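PDB 3GRN: MutT related protein from Methanosarcina mazei, which probably acts as a Nudix hydrolase of the MutT family, its natural substrate not being established here. Local coordinates for residues I8-R16 against L51-V59. Sequence-based numbering, arbitrary orientation. Where two conformers were deposited one is given.
Sequences IISVYALIR and LKEGVAREV
V11 meets helix 51-59 with all three of its side-chain carbons. Its CB lies 3.9 Å from V55 CB, where the two backbones also come nearest, their CA atoms 5.6 Å apart. CG1, anti to the carbonyl carbon (chi1 -71°), turns to L51, with CD2 at 4.0 Å. CG2 presses on the helix backbone itself: V55 N is 3.6 Å away and G54 C 3.8 Å. CG2 is a methyl, so this is van der Waals contact; the N-H of V55 is spent within the helix on L51 O. Further along the strand, A13 CB touches V59 CG2 at 3.6 Å, and I15 CD1 reaches V59 CG1 tip to tip at 3.7 Å. At the other end I9 and L51 cross at about a right angle. Helix 51-63 thus covers one face of the mixed sheet, its axis at 61° to the strand; Y12 and L14 turn to the other face and meet helix 124-137, giving the alpha-beta-alpha sandwich of Nudix domains. The helix belongs to the Nudix box, residues 43-64, and carries the R57-E58 salt bridge beside this seam. No hydrogen bond spans the interface, which implies that apolar packing holds the Nudix helix against the strand.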
loop_
_atom_site.group_PDB
_atom_site.type_symbol
_atom_site.label_atom_id
_atom_site.label_comp_id
_atom_site.label_asym_id
_atom_site.label_seq_id
_atom_site.Cartn_x
_atom_site.Cartn_y
_atom_site.Cartn_z
ATOM N N ILE A 8 13.952 -8.526 -4.493
ATOM C CA ILE A 8 12.602 -8.215 -4.940
ATOM C C ILE A 8 12.687 -7.238 -6.099
ATOM O O ILE A 8 13.714 -6.553 -6.255
ATOM C CB ILE A 8 11.690 -7.637 -3.828
ATOM C CG1 ILE A 8 12.182 -6.261 -3.395
ATOM C CG2 ILE A 8 11.577 -8.645 -2.628
ATOM C CD1 ILE A 8 11.128 -5.356 -2.854
ATOM N N ILE A 9 11.640 -7.241 -6.938
ATOM C CA ILE A 9 11.570 -6.330 -8.090
ATOM C C ILE A 9 10.623 -5.180 -7.728
ATOM O O ILE A 9 9.501 -5.400 -7.228
ATOM C CB ILE A 9 11.060 -7.053 -9.399
ATOM C CG1 ILE A 9 11.864 -8.326 -9.696
ATOM C CG2 ILE A 9 11.047 -6.074 -10.620
ATOM C CD1 ILE A 9 13.361 -8.098 -9.906
ATOM N N SER A 10 11.079 -3.961 -7.982
ATOM C CA SER A 10 10.259 -2.777 -7.800
ATOM C C SER A 10 10.245 -1.984 -9.085
ATOM O O SER A 10 11.076 -2.216 -9.971
ATOM C CB SER A 10 10.761 -1.909 -6.645
ATOM O OG SER A 10 10.567 -2.569 -5.401
ATOM N N VAL A 11 9.265 -1.097 -9.211
ATOM C CA VAL A 11 9.177 -0.182 -10.352
ATOM C C VAL A 11 8.958 1.265 -9.894
ATOM O O VAL A 11 8.231 1.525 -8.933
ATOM C CB VAL A 11 8.066 -0.616 -11.339
ATOM C CG1 VAL A 11 8.467 -1.882 -12.084
ATOM C CG2 VAL A 11 6.737 -0.866 -10.594
ATOM N N TYR A 12 9.612 2.198 -10.570
ATOM C CA TYR A 12 9.435 3.644 -10.307
ATOM C C TYR A 12 9.062 4.405 -11.575
ATOM O O TYR A 12 9.350 3.944 -12.695
ATOM C CB TYR A 12 10.677 4.237 -9.651
ATOM C CG TYR A 12 10.915 3.615 -8.293
ATOM C CD1 TYR A 12 10.197 4.061 -7.178
ATOM C CD2 TYR A 12 11.790 2.549 -8.129
ATOM C CE1 TYR A 12 10.372 3.495 -5.910
ATOM C CE2 TYR A 12 11.958 1.951 -6.842
ATOM C CZ TYR A 12 11.229 2.435 -5.752
ATOM O OH TYR A 12 11.377 1.894 -4.487
ATOM N N ALA A 13 8.401 5.566 -11.395
ATOM C CA ALA A 13 8.018 6.405 -12.552
ATOM C C ALA A 13 8.659 7.770 -12.488
ATOM O O ALA A 13 8.687 8.390 -11.423
ATOM C CB ALA A 13 6.520 6.564 -12.623
ATOM N N LEU A 14 9.171 8.225 -13.634
ATOM C CA LEU A 14 9.627 9.604 -13.804
ATOM C C LEU A 14 8.471 10.381 -14.419
ATOM O O LEU A 14 8.147 10.211 -15.599
ATOM C CB LEU A 14 10.820 9.691 -14.760
ATOM C CG LEU A 14 12.128 9.078 -14.305
ATOM C CD1 LEU A 14 13.164 9.222 -15.441
ATOM C CD2 LEU A 14 12.640 9.712 -13.024
ATOM N N ILE A 15 7.863 11.228 -13.606
ATOM C CA ILE A 15 6.686 11.976 -14.034
ATOM C C ILE A 15 7.037 13.442 -13.955
ATOM O O ILE A 15 7.398 13.910 -12.882
ATOM C CB ILE A 15 5.495 11.681 -13.120
ATOM C CG1 ILE A 15 5.118 10.197 -13.228
ATOM C CG2 ILE A 15 4.310 12.563 -13.465
ATOM C CD1 ILE A 15 4.032 9.777 -12.304
ATOM N N ARG A 16 6.868 14.154 -15.077
ATOM C CA ARG A 16 7.216 15.581 -15.151
ATOM C C ARG A 16 5.992 16.475 -15.304
ATOM O O ARG A 16 4.962 16.044 -15.810
ATOM C CB ARG A 16 8.174 15.861 -16.316
ATOM C CG ARG A 16 9.442 15.038 -16.304
ATOM C CD ARG A 16 10.099 15.142 -17.662
ATOM N NE ARG A 16 11.098 14.105 -17.883
ATOM C CZ ARG A 16 10.826 12.867 -18.285
ATOM N NH1 ARG A 16 9.572 12.480 -18.512
ATOM N NH2 ARG A 16 11.820 12.007 -18.451
ATOM N N LEU A 51 5.620 -5.566 -15.513
ATOM C CA LEU A 51 6.249 -4.343 -14.947
ATOM C C LEU A 51 5.409 -3.084 -15.248
ATOM O O LEU A 51 5.169 -2.260 -14.350
ATOM C CB LEU A 51 7.681 -4.128 -15.479
ATOM C CG LEU A 51 8.681 -5.228 -15.174
ATOM C CD1 LEU A 51 10.047 -4.801 -15.710
ATOM C CD2 LEU A 51 8.732 -5.556 -13.676
ATOM N N LYS A 52 4.928 -2.953 -16.478
ATOM C CA LYS A 52 4.157 -1.776 -16.875
ATOM C C LYS A 52 2.795 -1.694 -16.166
ATOM O O LYS A 52 2.334 -0.593 -15.855
ATOM C CB LYS A 52 3.999 -1.706 -18.397
ATOM C CG LYS A 52 5.248 -1.085 -19.077
ATOM C CD LYS A 52 4.985 -0.621 -20.513
ATOM C CE LYS A 52 6.242 -0.041 -21.118
ATOM N NZ LYS A 52 5.945 0.803 -22.324
ATOM N N GLU A 53 2.187 -2.848 -15.884
ATOM C CA GLU A 53 0.940 -2.892 -15.096
ATOM C C GLU A 53 1.258 -2.429 -13.684
ATOM O O GLU A 53 0.521 -1.638 -13.098
ATOM C CB GLU A 53 0.353 -4.309 -15.039
ATOM C CG GLU A 53 -0.505 -4.719 -16.238
ATOM C CD GLU A 53 -0.724 -6.248 -16.373
ATOM O OE1 GLU A 53 -0.190 -7.054 -15.564
ATOM O OE2 GLU A 53 -1.448 -6.648 -17.315
ATOM N N GLY A 54 2.369 -2.934 -13.141
ATOM C CA GLY A 54 2.827 -2.548 -11.818
ATOM C C GLY A 54 3.059 -1.059 -11.647
ATOM O O GLY A 54 2.614 -0.464 -10.669
ATOM N N VAL A 55 3.753 -0.453 -12.599
ATOM C CA VAL A 55 4.087 0.955 -12.400
ATOM C C VAL A 55 2.830 1.829 -12.528
ATOM O O VAL A 55 2.669 2.756 -11.734
ATOM C CB VAL A 55 5.306 1.404 -13.252
ATOM C CG1 VAL A 55 4.960 1.433 -14.705
ATOM C CG2 VAL A 55 5.904 2.702 -12.719
ATOM N N ALA A 56 1.926 1.501 -13.448
ATOM C CA ALA A 56 0.676 2.281 -13.563
ATOM C C ALA A 56 -0.179 2.162 -12.277
ATOM O O ALA A 56 -0.711 3.160 -11.801
ATOM C CB ALA A 56 -0.113 1.876 -14.797
ATOM N N ARG A 57 -0.251 0.948 -11.723
ATOM C CA ARG A 57 -0.980 0.654 -10.477
ATOM C C ARG A 57 -0.395 1.444 -9.319
ATOM O O ARG A 57 -1.122 2.107 -8.593
ATOM C CB ARG A 57 -0.905 -0.844 -10.167
ATOM C CG ARG A 57 -1.549 -1.223 -8.835
ATOM C CD ARG A 57 -1.322 -2.692 -8.469
ATOM N NE ARG A 57 0.085 -3.119 -8.512
ATOM C CZ ARG A 57 0.988 -2.948 -7.558
ATOM N NH1 ARG A 57 0.706 -2.303 -6.425
ATOM N NH2 ARG A 57 2.217 -3.419 -7.756
ATOM N N GLU A 58 0.929 1.390 -9.162
ATOM C CA GLU A 58 1.609 2.133 -8.084
ATOM C C GLU A 58 1.449 3.647 -8.202
ATOM O O GLU A 58 1.215 4.330 -7.205
ATOM C CB GLU A 58 3.079 1.740 -8.045
ATOM C CG GLU A 58 3.247 0.297 -7.562
ATOM C CD GLU A 58 3.153 0.098 -6.047
ATOM O OE1 GLU A 58 3.004 1.079 -5.292
ATOM O OE2 GLU A 58 3.245 -1.076 -5.607
ATOM N N VAL A 59 1.581 4.164 -9.407
ATOM C CA VAL A 59 1.425 5.596 -9.636
ATOM C C VAL A 59 -0.005 6.040 -9.315
ATOM O O VAL A 59 -0.173 7.019 -8.593
ATOM C CB VAL A 59 1.837 5.979 -11.039
ATOM C CG1 VAL A 59 1.369 7.387 -11.370
ATOM C CG2 VAL A 59 3.352 5.877 -11.128
#